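Local coordinates for CRISPR-associated protein, Cse1 family (Acidimicrobium ferrooxidans, PDB 4H3T) that probably serves as the large subunit of a type I-E CRISPR Cascade complex, which in relatives helps recognise the PAM and target DNA during interference, at residues A[167-179]-A[188-200]. The protein carries 1 engineered substitution. Residues are numbered along the deposited sequence; the frame is centred on the assembly and turned at random.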
ATOM      1  N   ARG A 167      14.250   1.666  -3.973  1.00 36.18           N
ATOM      2  CA  ARG A 167      15.123   1.185  -2.910  1.00 36.23           C
ATOM      3  C   ARG A 167      15.289   2.196  -1.783  1.00 38.06           C
ATOM      4  O   ARG A 167      15.479   1.792  -0.654  1.00 36.40           O
ATOM      5  CB  ARG A 167      16.480   0.763  -3.485  1.00 35.38           C
ATOM      6  CG  ARG A 167      17.344   0.040  -2.494  1.00 33.77           C
ATOM      7  CD  ARG A 167      16.684  -1.137  -1.808  1.00 38.46           C
ATOM      8  NE  ARG A 167      17.708  -2.091  -1.420  1.00 39.41           N
ATOM      9  CZ  ARG A 167      18.156  -3.078  -2.170  1.00 44.59           C
ATOM     10  NH1 ARG A 167      19.175  -3.832  -1.750  1.00 38.46           N
ATOM     11  NH2 ARG A 167      17.629  -3.305  -3.366  1.00 38.37           N
ATOM     12  N   HIS A 168      15.260   3.485  -2.075  1.00 37.09           N
ATOM     13  CA  HIS A 168      15.342   4.485  -1.014  1.00 35.77           C
ATOM     14  C   HIS A 168      14.170   4.416  -0.040  1.00 37.77           C
ATOM     15  O   HIS A 168      14.325   4.749   1.149  1.00 37.51           O
ATOM     16  CB  HIS A 168      15.364   5.880  -1.588  1.00 36.23           C
ATOM     17  CG  HIS A 168      16.697   6.349  -2.030  1.00 38.08           C
ATOM     18  ND1 HIS A 168      17.663   6.679  -1.125  1.00 39.64           N
ATOM     19  CD2 HIS A 168      17.216   6.428  -3.285  1.00 39.27           C
ATOM     20  CE1 HIS A 168      18.704   7.075  -1.847  1.00 39.08           C
ATOM     21  NE2 HIS A 168      18.490   6.896  -3.153  1.00 38.28           N
ATOM     22  N   ALA A 169      13.016   3.930  -0.513  1.00 35.56           N
ATOM     23  CA  ALA A 169      11.757   3.861   0.249  1.00 34.89           C
ATOM     24  C   ALA A 169      11.473   2.481   0.855  1.00 38.55           C
ATOM     25  O   ALA A 169      10.769   2.412   1.840  1.00 39.01           O
ATOM     26  CB  ALA A 169      10.598   4.241  -0.711  1.00 35.04           C
ATOM     27  N   PHE A 170      11.881   1.379   0.191  1.00 36.32           N
ATOM     28  CA  PHE A 170      11.477   0.030   0.572  1.00 38.29           C
ATOM     29  C   PHE A 170      12.659  -0.885   0.927  1.00 44.03           C
ATOM     30  O   PHE A 170      12.463  -2.056   1.052  1.00 40.41           O
ATOM     31  CB  PHE A 170      10.675  -0.624  -0.584  1.00 39.35           C
ATOM     32  CG  PHE A 170       9.226  -0.221  -0.629  1.00 39.20           C
ATOM     33  CD1 PHE A 170       8.303  -0.851   0.171  1.00 41.13           C
ATOM     34  CD2 PHE A 170       8.774   0.729  -1.543  1.00 42.53           C
ATOM     35  CE1 PHE A 170       6.937  -0.526   0.107  1.00 40.10           C
ATOM     36  CE2 PHE A 170       7.390   1.039  -1.628  1.00 43.69           C
ATOM     37  CZ  PHE A 170       6.493   0.398  -0.796  1.00 42.20           C
ATOM     38  N   GLY A 171      13.828  -0.356   1.178  1.00 41.15           N
ATOM     39  CA  GLY A 171      14.957  -1.207   1.515  1.00 39.89           C
ATOM     40  C   GLY A 171      14.834  -1.932   2.862  1.00 45.09           C
ATOM     41  O   GLY A 171      13.988  -1.623   3.702  1.00 42.31           O
ATOM     42  N   SER A 172      15.653  -2.950   3.060  1.00 41.36           N
ATOM     43  CA  SER A 172      15.626  -3.725   4.299  1.00 40.28           C
ATOM     44  C   SER A 172      16.920  -3.432   5.101  1.00 44.97           C
ATOM     45  O   SER A 172      17.807  -2.701   4.620  1.00 42.74           O
ATOM     46  CB  SER A 172      15.520  -5.212   3.958  1.00 45.05           C
ATOM     47  OG  SER A 172      16.780  -5.705   3.524  1.00 43.49           O
ATOM     48  N   ALA A 173      17.068  -4.096   6.272  1.00 43.44           N
ATOM     49  CA  ALA A 173      18.267  -3.979   7.107  1.00 44.50           C
ATOM     50  C   ALA A 173      19.458  -4.686   6.486  1.00 46.09           C
ATOM     51  O   ALA A 173      20.559  -4.547   7.011  1.00 47.29           O
ATOM     52  CB  ALA A 173      18.005  -4.520   8.502  1.00 47.21           C
ATOM     53  N   SER A 174      19.270  -5.419   5.358  1.00 41.76           N
ATOM     54  CA  SER A 174      20.380  -6.030   4.589  1.00 44.33           C
ATOM     55  C   SER A 174      21.257  -4.973   3.916  1.00 47.25           C
ATOM     56  O   SER A 174      22.356  -5.313   3.510  1.00 44.33           O
ATOM     57  CB  SER A 174      19.846  -6.959   3.484  1.00 45.81           C
ATOM     58  OG  SER A 174      19.176  -8.052   4.088  1.00 63.66           O
ATOM     59  N   ASP A 175      20.820  -3.714   3.796  1.00 41.63           N
ATOM     60  CA  ASP A 175      21.587  -2.674   3.068  1.00 39.94           C
ATOM     61  C   ASP A 175      22.635  -2.046   4.012  1.00 43.91           C
ATOM     62  O   ASP A 175      22.638  -0.853   4.210  1.00 43.92           O
ATOM     63  CB  ASP A 175      20.603  -1.608   2.528  1.00 41.11           C
ATOM     64  CG  ASP A 175      19.578  -2.123   1.560  1.00 45.99           C
ATOM     65  OD1 ASP A 175      19.820  -3.194   0.940  1.00 45.98           O
ATOM     66  OD2 ASP A 175      18.556  -1.431   1.358  1.00 39.49           O
ATOM     67  N   LYS A 176      23.494  -2.894   4.590  1.00 41.81           N
ATOM     68  CA  LYS A 176      24.440  -2.623   5.679  1.00 43.09           C
ATOM     69  C   LYS A 176      25.879  -2.401   5.238  1.00 47.06           C
ATOM     70  O   LYS A 176      26.682  -1.982   6.067  1.00 45.85           O
ATOM     71  CB  LYS A 176      24.416  -3.791   6.694  1.00 46.30           C
ATOM     72  CG  LYS A 176      25.029  -5.114   6.143  1.00 47.10           C
ATOM     73  CD  LYS A 176      24.821  -6.291   7.038  1.00 59.12           C
ATOM     74  CE  LYS A 176      25.327  -7.601   6.382  1.00 50.86           C
ATOM     75  NZ  LYS A 176      25.691  -8.592   7.401  1.00 72.96           N
ATOM     76  N   THR A 177      26.214  -2.656   3.967  1.00 47.57           N
ATOM     77  CA  THR A 177      27.544  -2.393   3.370  1.00 48.00           C
ATOM     78  C   THR A 177      28.029  -1.038   3.863  1.00 49.48           C
ATOM     79  O   THR A 177      27.288  -0.062   3.726  1.00 46.35           O
ATOM     80  CB  THR A 177      27.365  -2.340   1.795  1.00 58.99           C
ATOM     81  OG1 THR A 177      26.868  -3.582   1.315  1.00 62.94           O
ATOM     82  CG2 THR A 177      28.622  -2.025   1.057  1.00 62.23           C
ATOM     83  N   GLY A 178      29.220  -0.976   4.436  1.00 46.07           N
ATOM     84  CA  GLY A 178      29.734   0.276   4.944  1.00 46.35           C
ATOM     85  C   GLY A 178      30.241   1.161   3.821  1.00 49.48           C
ATOM     86  O   GLY A 178      30.927   0.690   2.912  1.00 47.73           O
ATOM     87  N   ALA A 179      30.022   2.464   3.941  1.00 48.20           N
ATOM     88  CA  ALA A 179      30.538   3.432   2.985  1.00 47.98           C
ATOM     89  C   ALA A 179      31.766   4.120   3.564  1.00 50.44           C
ATOM     90  O   ALA A 179      31.778   4.520   4.746  1.00 47.22           O
ATOM     91  CB  ALA A 179      29.479   4.466   2.641  1.00 48.23           C
ATOM     92  N   GLY A 188      33.010  -3.110   9.597  1.00 54.04           N
ATOM     93  CA  GLY A 188      32.846  -2.906   8.167  1.00 52.83           C
ATOM     94  C   GLY A 188      31.445  -2.566   7.668  1.00 52.04           C
ATOM     95  O   GLY A 188      31.239  -2.421   6.462  1.00 50.62           O
ATOM     96  N   LYS A 189      30.472  -2.416   8.566  1.00 48.70           N
ATOM     97  CA  LYS A 189      29.083  -2.178   8.169  1.00 47.80           C
ATOM     98  C   LYS A 189      28.429  -1.029   8.956  1.00 52.29           C
ATOM     99  O   LYS A 189      28.947  -0.577   9.980  1.00 51.54           O
ATOM    100  CB  LYS A 189      28.295  -3.496   8.388  1.00 50.76           C
ATOM    101  CG  LYS A 189      28.141  -3.934   9.812  1.00 64.81           C
ATOM    102  CD  LYS A 189      27.346  -5.239   9.843  1.00 67.46           C
ATOM    103  CE  LYS A 189      27.141  -5.897  11.189  1.00 77.40           C
ATOM    104  NZ  LYS A 189      26.156  -7.031  11.108  1.00 75.31           N
ATOM    105  N   ASP A 190      27.315  -0.523   8.423  1.00 47.01           N
ATOM    106  CA  ASP A 190      26.435   0.412   9.152  1.00 45.84           C
ATOM    107  C   ASP A 190      24.995  -0.008   8.786  1.00 49.09           C
ATOM    108  O   ASP A 190      24.571   0.237   7.658  1.00 45.14           O
ATOM    109  CB  ASP A 190      26.739   1.869   8.845  1.00 47.62           C
ATOM    110  CG  ASP A 190      25.804   2.868   9.533  1.00 51.29           C
ATOM    111  OD1 ASP A 190      25.058   2.461  10.455  1.00 52.01           O
ATOM    112  OD2 ASP A 190      25.768   4.043   9.108  1.00 53.20           O
ATOM    113  N   THR A 191      24.305  -0.682   9.712  1.00 47.48           N
ATOM    114  CA  THR A 191      23.007  -1.301   9.492  1.00 47.37           C
ATOM    115  C   THR A 191      21.836  -0.337   9.560  1.00 47.68           C
ATOM    116  O   THR A 191      21.547   0.218  10.609  1.00 47.03           O
ATOM    117  CB  THR A 191      22.802  -2.467  10.485  1.00 52.13           C
ATOM    118  OG1 THR A 191      23.907  -3.366  10.304  1.00 52.53           O
ATOM    119  CG2 THR A 191      21.512  -3.272  10.205  1.00 50.67           C
ATOM    120  N   PRO A 192      21.089  -0.162   8.464  1.00 42.16           N
ATOM    121  CA  PRO A 192      19.921   0.742   8.532  1.00 41.72           C
ATOM    122  C   PRO A 192      18.665   0.061   9.051  1.00 44.64           C
ATOM    123  O   PRO A 192      18.557  -1.163   9.076  1.00 44.40           O
ATOM    124  CB  PRO A 192      19.718   1.136   7.058  1.00 42.14           C
ATOM    125  CG  PRO A 192      20.134  -0.102   6.299  1.00 43.76           C
ATOM    126  CD  PRO A 192      21.248  -0.730   7.106  1.00 42.36           C
ATOM    127  N   ALA A 193      17.657   0.867   9.336  1.00 44.62           N
ATOM    128  CA  ALA A 193      16.299   0.392   9.577  1.00 43.62           C
ATOM    129  C   ALA A 193      15.697   0.051   8.196  1.00 42.80           C
ATOM    130  O   ALA A 193      16.236   0.453   7.146  1.00 40.23           O
ATOM    131  CB  ALA A 193      15.453   1.487  10.294  1.00 44.70           C
ATOM    132  N   ILE A 194      14.514  -0.555   8.180  1.00 41.74           N
ATOM    133  CA  ILE A 194      13.792  -0.755   6.914  1.00 40.33           C
ATOM    134  C   ILE A 194      13.427   0.622   6.320  1.00 40.72           C
ATOM    135  O   ILE A 194      13.375   1.603   7.060  1.00 39.03           O
ATOM    136  CB  ILE A 194      12.548  -1.627   7.052  1.00 42.54           C
ATOM    137  CG1 ILE A 194      11.480  -0.962   7.977  1.00 41.70           C
ATOM    138  CG2 ILE A 194      12.955  -3.028   7.561  1.00 42.66           C
ATOM    139  CD1 ILE A 194      10.255  -1.801   8.192  1.00 43.05           C
ATOM    140  N   GLY A 195      13.199   0.688   5.017  1.00 37.20           N
ATOM    141  CA  GLY A 195      12.777   1.939   4.391  1.00 37.63           C
ATOM    142  C   GLY A 195      11.459   2.436   4.962  1.00 40.57           C
ATOM    143  O   GLY A 195      10.635   1.663   5.473  1.00 39.08           O
ATOM    144  N   TYR A 196      11.247   3.727   4.861  1.00 37.80           N
ATOM    145  CA  TYR A 196      10.050   4.333   5.426  1.00 38.45           C
ATOM    146  C   TYR A 196       8.727   3.811   4.798  1.00 39.40           C
ATOM    147  O   TYR A 196       7.784   3.541   5.531  1.00 39.14           O
ATOM    148  CB  TYR A 196      10.141   5.832   5.289  1.00 40.55           C
ATOM    149  CG  TYR A 196       8.878   6.542   5.741  1.00 41.79           C
ATOM    150  CD1 TYR A 196       8.652   6.813   7.074  1.00 45.55           C
ATOM    151  CD2 TYR A 196       7.867   6.838   4.839  1.00 42.11           C
ATOM    152  CE1 TYR A 196       7.501   7.479   7.493  1.00 43.97           C
ATOM    153  CE2 TYR A 196       6.692   7.445   5.249  1.00 43.07           C
ATOM    154  CZ  TYR A 196       6.549   7.851   6.563  1.00 41.83           C
ATOM    155  OH  TYR A 196       5.378   8.444   6.983  1.00 39.72           O
ATOM    156  N   LEU A 197       8.684   3.579   3.482  1.00 38.64           N
ATOM    157  CA  LEU A 197       7.491   3.017   2.847  1.00 38.62           C
ATOM    158  C   LEU A 197       7.308   1.552   3.205  1.00 43.42           C
ATOM    159  O   LEU A 197       6.166   1.088   3.227  1.00 44.01           O
ATOM    160  CB  LEU A 197       7.460   3.206   1.326  1.00 37.49           C
ATOM    161  CG  LEU A 197       7.145   4.568   0.818  1.00 39.94           C
ATOM    162  CD1 LEU A 197       6.939   4.548  -0.707  1.00 38.34           C
ATOM    163  CD2 LEU A 197       5.863   5.101   1.465  1.00 40.65           C
ATOM    164  N   ALA A 198       8.401   0.839   3.489  1.00 39.61           N
ATOM    165  CA  ALA A 198       8.330  -0.545   3.978  1.00 40.44           C
ATOM    166  C   ALA A 198       7.706  -0.570   5.430  1.00 45.12           C
ATOM    167  O   ALA A 198       7.111  -1.563   5.825  1.00 45.61           O
ATOM    168  CB  ALA A 198       9.709  -1.219   3.965  1.00 40.30           C
ATOM    169  N   TRP A 199       7.907   0.495   6.208  1.00 41.51           N
ATOM    170  CA  TRP A 199       7.392   0.632   7.553  1.00 41.92           C
ATOM    171  C   TRP A 199       5.928   1.047   7.601  1.00 43.69           C
ATOM    172  O   TRP A 199       5.181   0.549   8.425  1.00 42.72           O
ATOM    173  CB  TRP A 199       8.227   1.662   8.309  1.00 43.17           C
ATOM    174  CG  TRP A 199       7.793   1.828   9.733  1.00 44.37           C
ATOM    175  CD1 TRP A 199       7.791   0.872  10.712  1.00 47.01           C
ATOM    176  CD2 TRP A 199       7.342   3.044  10.351  1.00 44.54           C
ATOM    177  NE1 TRP A 199       7.338   1.413  11.880  1.00 47.61           N
ATOM    178  CE2 TRP A 199       7.007   2.731  11.680  1.00 48.83           C
ATOM    179  CE3 TRP A 199       7.138   4.352   9.890  1.00 45.87           C
ATOM    180  CZ2 TRP A 199       6.457   3.676  12.557  1.00 49.80           C
ATOM    181  CZ3 TRP A 199       6.565   5.288  10.755  1.00 48.29           C
ATOM    182  CH2 TRP A 199       6.270   4.954  12.084  1.00 49.73           C
ATOM    183  N   ILE A 200       5.519   2.019   6.806  1.00 40.87           N
ATOM    184  CA  ILE A 200       4.127   2.503   6.910  1.00 41.30           C
ATOM    185  C   ILE A 200       3.144   1.577   6.144  1.00 45.18           C
ATOM    186  O   ILE A 200       3.515   0.864   5.204  1.00 42.91           O
ATOM    187  CB  ILE A 200       3.906   3.977   6.459  1.00 41.95           C
ATOM    188  CG1 ILE A 200       4.256   4.225   4.974  1.00 43.29           C
ATOM    189  CG2 ILE A 200       4.669   4.944   7.350  1.00 44.72           C
ATOM    190  CD1 ILE A 200       3.550   5.342   4.337  1.00 40.74           C
TER
HETATM  191  O   HOH W   1      13.083   5.583   3.502  1.00 38.28           O
HETATM  192  O   HOH W   2      25.818   1.287   5.395  1.00 41.41           O
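The loop that leaves helix 157-170 folds back, antiparallel, along the run leading into the short helix 196-199: Phe-170 lies opposite Gly-195 and Gly-178 opposite Lys-189, with a single backbone bridge between Thr-177 and Lys-189. Ala-169 O accepts from Ala-198 N at 3.3 Å, with the donor tilted 19° from the carbonyl plane, and more weakly from Leu-197 N. Tyr-196 N, whose direct angle to Ala-169 O is poor, is linked instead through water 1 to His-168 O. Gly-195, the N-cap residue, donates its N to Gly-171 O at 2.8 Å; a CB on this glycine would run into Ala-169 O. The Phe-170 ring lies with one face against Leu-197 CB, a CH-pi contact 3.7 Å from the ring centroid and 17° off the normal. With CG anti to the carbonyl carbon (chi1 -81°), the ring swings back to Leu-197 although its CB points away. Cut back to an alanine, Phe-170 would probably leave Leu-197 CB without its aromatic cover and open a gap beside Ala-198. Farther along, Asp-190 N bonds to Lys-176 O, in the carbonyl plane, at 2.8 Å. Between these bonds the Pro-192 ring packs on the type I beta turn from Ser-172 to Asp-175, CD 3.2 Å from Asp-175 O. Arg-167 grips the Asp-175 carboxylate side-on, NE to OD2 and NH1 to OD1 (2.8 Å), and Arg-263 makes a second salt bridge to OD2, tying the turn to strand 263-272. Irregular antiparallel loop pairing thus ends at a helix N-terminus whose first amides are met, directly or through a water, by carbonyls from the C-terminal part of helix 157-170.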